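Local coordinates for protein yersinopine dehydrogenase (Yersinia pestis, PDB 6C4M) that catalyses the NADPH-dependent reductive condensation of pyruvate with an amino acid-derived intermediate, the last step in making the metallophore yersinopine, at residues Ser335-Arg340 with Leu357-Thr362; His260-Leu265 with Ala301-Asp306. All coordinates share one frame; numbering follows the deposited sequence.

Contact 1 (Ser335-Arg340 with Leu357-Thr362); sequences SMVSRR and LFVRYT
Met-336 lies across Val-359, and one methyl of the valine, CG1, takes up most of the meeting. Starting at the backbone, Met-336 CB sits 3.9 Å from Val-359 CG1. CG and SD then swing wide of that methyl, because the chain bends at both chi2 and chi3 (-65° and -78°), and the second bend turns the end back, bringing Met-336 CE to 4.0 Å from Val-359 CG1. The methyl is thus touched by both ends of a hooked side chain, and it also presses on the backbone of the loop, 3.4 Å from Met-336 O. Next along, Val-337 uses its CG2 branch, which stands 4.0 Å from Val-359 CG1 and 3.8 Å from Arg-360 CA, against the helix backbone itself. Arg-360 adds only the root of its side chain here; its guanidinium leads away and NH2 donates to Tyr-330 O. Within the helix, Thr-362 OG1 donates to Phe-358 O, one turn back, at 2.9 Å from above the carbonyl plane; the same oxygen also accepts the Thr-362 amide. The loop leading into helix 339-344, whose N-cap is Ser-338, is in this way laid on helix 350-364. Helix 321-329 packs on Val-337 and Arg-360, Trp-341 of helix 339-344 reaches Val-359, and Met-336, Phe-358 and Thr-362 pack against the second subunit of the homodimer.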
loop_
_atom_site.group_PDB
_atom_site.type_symbol
_atom_site.label_atom_id
_atom_site.label_comp_id
_atom_site.label_asym_id
_atom_site.label_seq_id
_atom_site.Cartn_x
_atom_site.Cartn_y
_atom_site.Cartn_z
ATOM N N SER A 335 -4.514 -13.262 -2.468
ATOM C CA SER A 335 -3.181 -12.957 -2.987
ATOM C C SER A 335 -2.468 -11.886 -2.163
ATOM O O SER A 335 -1.236 -11.817 -2.192
ATOM C CB SER A 335 -3.295 -12.476 -4.427
ATOM O OG SER A 335 -4.092 -11.301 -4.441
ATOM N N MET A 336 -3.224 -11.033 -1.459
ATOM C CA MET A 336 -2.677 -10.083 -0.502
ATOM C C MET A 336 -2.602 -10.702 0.891
ATOM O O MET A 336 -1.515 -10.884 1.436
ATOM C CB MET A 336 -3.523 -8.810 -0.505
ATOM C CG MET A 336 -3.555 -8.136 -1.850
ATOM S SD MET A 336 -1.855 -7.512 -2.321
ATOM C CE MET A 336 -1.813 -6.060 -1.321
ATOM N N VAL A 337 -3.738 -11.101 1.455
ATOM C CA VAL A 337 -3.749 -11.697 2.788
ATOM C C VAL A 337 -4.163 -13.157 2.668
ATOM O O VAL A 337 -5.338 -13.456 2.434
ATOM C CB VAL A 337 -4.688 -10.943 3.744
ATOM C CG1 VAL A 337 -4.712 -11.630 5.102
ATOM C CG2 VAL A 337 -4.235 -9.474 3.870
ATOM N N SER A 338 -3.231 -14.064 2.947
ATOM C CA SER A 338 -3.494 -15.469 2.713
ATOM C C SER A 338 -4.505 -16.011 3.733
ATOM O O SER A 338 -4.716 -15.447 4.816
ATOM C CB SER A 338 -2.191 -16.262 2.796
ATOM O OG SER A 338 -1.704 -16.186 4.124
ATOM N N ARG A 339 -5.136 -17.136 3.386
ATOM C CA ARG A 339 -5.985 -17.802 4.372
ATOM C C ARG A 339 -5.144 -18.303 5.525
ATOM O O ARG A 339 -5.608 -18.335 6.665
ATOM C CB ARG A 339 -6.764 -18.987 3.756
ATOM C CG ARG A 339 -7.809 -18.612 2.721
ATOM C CD ARG A 339 -8.749 -17.550 3.229
ATOM N NE ARG A 339 -9.327 -17.881 4.538
ATOM C CZ ARG A 339 -10.263 -17.158 5.138
ATOM N NH1 ARG A 339 -10.778 -16.095 4.532
ATOM N NH2 ARG A 339 -10.691 -17.507 6.340
ATOM N N ARG A 340 -3.905 -18.703 5.257
ATOM C CA ARG A 340 -3.028 -19.067 6.360
ATOM C C ARG A 340 -2.856 -17.899 7.333
ATOM O O ARG A 340 -2.869 -18.094 8.557
ATOM C CB ARG A 340 -1.671 -19.515 5.836
ATOM C CG ARG A 340 -0.765 -20.122 6.914
ATOM C CD ARG A 340 0.716 -20.020 6.530
ATOM N NE ARG A 340 1.499 -19.552 7.680
ATOM C CZ ARG A 340 2.251 -18.463 7.723
ATOM N NH1 ARG A 340 2.405 -17.671 6.666
ATOM N NH2 ARG A 340 2.888 -18.179 8.847
ATOM N N LEU A 357 -1.214 -7.239 8.861
ATOM C CA LEU A 357 -2.133 -6.120 9.008
ATOM C C LEU A 357 -1.795 -4.970 8.079
ATOM O O LEU A 357 -2.715 -4.326 7.542
ATOM C CB LEU A 357 -2.157 -5.653 10.463
ATOM C CG LEU A 357 -2.884 -6.588 11.435
ATOM C CD1 LEU A 357 -2.513 -6.232 12.897
ATOM C CD2 LEU A 357 -4.405 -6.486 11.207
ATOM N N PHE A 358 -0.482 -4.668 7.892
ATOM C CA PHE A 358 -0.106 -3.638 6.931
ATOM C C PHE A 358 -0.569 -4.025 5.541
ATOM O O PHE A 358 -1.117 -3.197 4.804
ATOM C CB PHE A 358 1.417 -3.363 6.953
ATOM C CG PHE A 358 1.808 -2.233 6.051
ATOM C CD1 PHE A 358 2.006 -2.449 4.706
ATOM C CD2 PHE A 358 1.905 -0.943 6.538
ATOM C CE1 PHE A 358 2.329 -1.402 3.857
ATOM C CE2 PHE A 358 2.241 0.096 5.702
ATOM C CZ PHE A 358 2.448 -0.145 4.350
ATOM N N VAL A 359 -0.417 -5.297 5.182
ATOM C CA VAL A 359 -0.869 -5.725 3.861
ATOM C C VAL A 359 -2.377 -5.564 3.765
ATOM O O VAL A 359 -2.908 -5.028 2.776
ATOM C CB VAL A 359 -0.413 -7.172 3.561
ATOM C CG1 VAL A 359 -1.010 -7.656 2.257
ATOM C CG2 VAL A 359 1.099 -7.249 3.432
ATOM N N ARG A 360 -3.090 -5.989 4.807
ATOM C CA ARG A 360 -4.538 -5.833 4.806
ATOM C C ARG A 360 -4.961 -4.389 4.542
ATOM O O ARG A 360 -5.762 -4.132 3.639
ATOM C CB ARG A 360 -5.104 -6.328 6.130
ATOM C CG ARG A 360 -6.570 -6.562 6.036
ATOM C CD ARG A 360 -7.291 -5.688 6.964
ATOM N NE ARG A 360 -8.717 -5.847 6.769
ATOM C CZ ARG A 360 -9.620 -4.985 7.176
ATOM N NH1 ARG A 360 -9.244 -3.890 7.855
ATOM N NH2 ARG A 360 -10.899 -5.238 6.906
ATOM N N TYR A 361 -4.422 -3.417 5.306
ATOM C CA TYR A 361 -4.848 -2.034 5.106
ATOM C C TYR A 361 -4.384 -1.455 3.777
ATOM O O TYR A 361 -5.069 -0.602 3.199
ATOM C CB TYR A 361 -4.416 -1.181 6.298
ATOM C CG TYR A 361 -5.407 -1.388 7.407
ATOM C CD1 TYR A 361 -6.562 -0.622 7.473
ATOM C CD2 TYR A 361 -5.224 -2.385 8.358
ATOM C CE1 TYR A 361 -7.524 -0.851 8.457
ATOM C CE2 TYR A 361 -6.179 -2.625 9.343
ATOM C CZ TYR A 361 -7.326 -1.860 9.391
ATOM O OH TYR A 361 -8.254 -2.092 10.403
ATOM N N THR A 362 -3.241 -1.888 3.262
ATOM C CA THR A 362 -2.868 -1.490 1.904
ATOM C C THR A 362 -3.898 -2.006 0.903
ATOM O O THR A 362 -4.402 -1.254 0.061
ATOM C CB THR A 362 -1.463 -2.007 1.592
ATOM O OG1 THR A 362 -0.560 -1.484 2.549
ATOM C CG2 THR A 362 -0.989 -1.649 0.146
#

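Contact 2 (His260-Leu265 with Ala301-Asp306); sequences HPPLAL and AGLADD
Helix 255-264, which carries the proposed proton donor/acceptor His-260, rests on the long helix 294-313 through two consecutive prolines that meet a single leucine. Pro-261 and Pro-262 both point CB toward helix 294-313, and one methyl of Leu-303, CD2, meets both rings. It comes 3.9 Å from Pro-261 CB and 4.0 Å from Pro-262 CD, with the CG atoms of the two rings only slightly farther off. Leu-303 gets there by holding CG anti to its backbone N (chi1 180°), which extends the side chain out from its helix so that it crosses each proline ring at about a right angle. The backbones stay well apart, 8.0 Å between Pro-262 CA and Leu-303 CA, and no hydrogen bond joins the segments. The Pro-Pro pair also marks a kink: neither proline nitrogen can bond to the preceding turn. Past them the helical bonds are in place again, with Ala-264 N 2.7 Å from His-260 O and Leu-265 N 3.0 Å from Pro-261 O. CB of His-260 points away from helix 294-313, and ND1 is hydrogen-bonded to Asp-406 of helix 401-419. Helix 425-445 lies against both sides of the contact, Leu-430 on Pro-261 and Ala-427 on Leu-303. Farther along, the carboxylate of Asp-306 forms a salt bridge with Arg-309 through OD1, while its OD2 accepts a hydrogen bond from Ala-427 N.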
loop_
_atom_site.group_PDB
_atom_site.type_symbol
_atom_site.label_atom_id
_atom_site.label_comp_id
_atom_site.label_asym_id
_atom_site.label_seq_id
_atom_site.Cartn_x
_atom_site.Cartn_y
_atom_site.Cartn_z
ATOM N N HIS A 260 -9.940 2.164 15.441
ATOM C CA HIS A 260 -9.889 3.621 15.558
ATOM C C HIS A 260 -8.725 4.129 16.385
ATOM O O HIS A 260 -8.082 5.105 15.957
ATOM C CB HIS A 260 -11.218 4.150 16.105
ATOM C CG HIS A 260 -12.265 4.285 15.054
ATOM N ND1 HIS A 260 -13.477 4.912 15.265
ATOM C CD2 HIS A 260 -12.299 3.814 13.784
ATOM C CE1 HIS A 260 -14.201 4.842 14.159
ATOM N NE2 HIS A 260 -13.512 4.175 13.250
ATOM N N PRO A 261 -8.429 3.619 17.576
ATOM C CA PRO A 261 -7.421 4.315 18.398
ATOM C C PRO A 261 -6.054 4.347 17.729
ATOM O O PRO A 261 -5.381 5.385 17.745
ATOM C CB PRO A 261 -7.416 3.524 19.714
ATOM C CG PRO A 261 -8.866 3.032 19.828
ATOM C CD PRO A 261 -9.185 2.637 18.381
ATOM N N PRO A 262 -5.602 3.260 17.100
ATOM C CA PRO A 262 -4.272 3.326 16.454
ATOM C C PRO A 262 -4.210 4.314 15.305
ATOM O O PRO A 262 -3.195 5.016 15.137
ATOM C CB PRO A 262 -4.046 1.891 15.974
ATOM C CG PRO A 262 -4.892 1.067 16.869
ATOM C CD PRO A 262 -6.117 1.891 17.125
ATOM N N LEU A 263 -5.273 4.385 14.505
ATOM C CA LEU A 263 -5.320 5.296 13.366
ATOM C C LEU A 263 -5.585 6.727 13.811
ATOM O O LEU A 263 -4.902 7.656 13.378
ATOM C CB LEU A 263 -6.413 4.844 12.387
ATOM C CG LEU A 263 -6.030 3.907 11.243
ATOM C CD1 LEU A 263 -5.028 2.868 11.689
ATOM C CD2 LEU A 263 -7.287 3.271 10.670
ATOM N N ALA A 264 -6.577 6.915 14.673
ATOM C CA ALA A 264 -7.040 8.249 15.013
ATOM C C ALA A 264 -6.094 8.942 15.981
ATOM O O ALA A 264 -6.088 10.173 16.062
ATOM C CB ALA A 264 -8.455 8.184 15.623
ATOM N N LEU A 265 -5.354 8.173 16.773
ATOM C CA LEU A 265 -4.479 8.715 17.798
ATOM C C LEU A 265 -3.005 8.638 17.400
ATOM O O LEU A 265 -2.129 8.900 18.225
ATOM C CB LEU A 265 -4.720 7.978 19.124
ATOM C CG LEU A 265 -6.158 7.946 19.670
ATOM C CD1 LEU A 265 -6.152 7.316 21.058
ATOM C CD2 LEU A 265 -6.786 9.352 19.733
ATOM N N ALA A 301 -1.691 -3.952 16.380
ATOM C CA ALA A 301 -1.434 -5.288 16.894
ATOM C C ALA A 301 -1.264 -5.280 18.411
ATOM O O ALA A 301 -1.747 -6.186 19.090
ATOM C CB ALA A 301 -0.194 -5.856 16.212
ATOM N N GLY A 302 -0.535 -4.298 18.953
ATOM C CA GLY A 302 -0.314 -4.252 20.395
ATOM C C GLY A 302 -1.586 -4.003 21.190
ATOM O O GLY A 302 -1.775 -4.558 22.284
ATOM N N LEU A 303 -2.466 -3.139 20.680
ATOM C CA LEU A 303 -3.740 -2.912 21.369
ATOM C C LEU A 303 -4.619 -4.168 21.378
ATOM O O LEU A 303 -5.279 -4.475 22.388
ATOM C CB LEU A 303 -4.466 -1.727 20.716
ATOM C CG LEU A 303 -5.832 -1.329 21.293
ATOM C CD1 LEU A 303 -5.692 -0.917 22.735
ATOM C CD2 LEU A 303 -6.474 -0.226 20.474
ATOM N N ALA A 304 -4.644 -4.915 20.273
ATOM C CA ALA A 304 -5.320 -6.211 20.278
ATOM C C ALA A 304 -4.731 -7.139 21.341
ATOM O O ALA A 304 -5.472 -7.845 22.033
ATOM C CB ALA A 304 -5.229 -6.850 18.882
ATOM N N ASP A 305 -3.393 -7.173 21.470
ATOM C CA ASP A 305 -2.781 -7.942 22.558
ATOM C C ASP A 305 -3.302 -7.472 23.913
ATOM O O ASP A 305 -3.501 -8.285 24.818
ATOM C CB ASP A 305 -1.248 -7.801 22.558
ATOM C CG ASP A 305 -0.574 -8.504 21.427
ATOM O OD1 ASP A 305 -1.065 -9.563 20.984
ATOM O OD2 ASP A 305 0.501 -8.002 21.026
ATOM N N ASP A 306 -3.455 -6.156 24.090
ATOM C CA ASP A 306 -3.907 -5.609 25.367
ATOM C C ASP A 306 -5.340 -6.065 25.685
ATOM O O ASP A 306 -5.653 -6.452 26.821
ATOM C CB ASP A 306 -3.838 -4.080 25.337
ATOM C CG ASP A 306 -2.403 -3.526 25.368
ATOM O OD1 ASP A 306 -1.428 -4.306 25.465
ATOM O OD2 ASP A 306 -2.264 -2.283 25.315
#

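Overall arrangement
Contact 1 and contact 2 follow one another along the chain, their centres 18 Å apart, and helix 294-313 bridges them. Ala-301, on the second segment of contact 2, meets Leu-357 of contact 1, with Leu-357 CD1 4.1 Å from Ala-301 CB. The proposed proton donor/acceptor His-260 belongs to the first segment of contact 2, and the side chain of Arg-360 in contact 1 is about 10 Å from that of His-260; Tyr-284 touches both His-260 and Tyr-361. The side chain of Pro-261 is about 13 Å from the bound NADP. Contact 1 lies against the second subunit, whereas contact 2 is packed within its own chain.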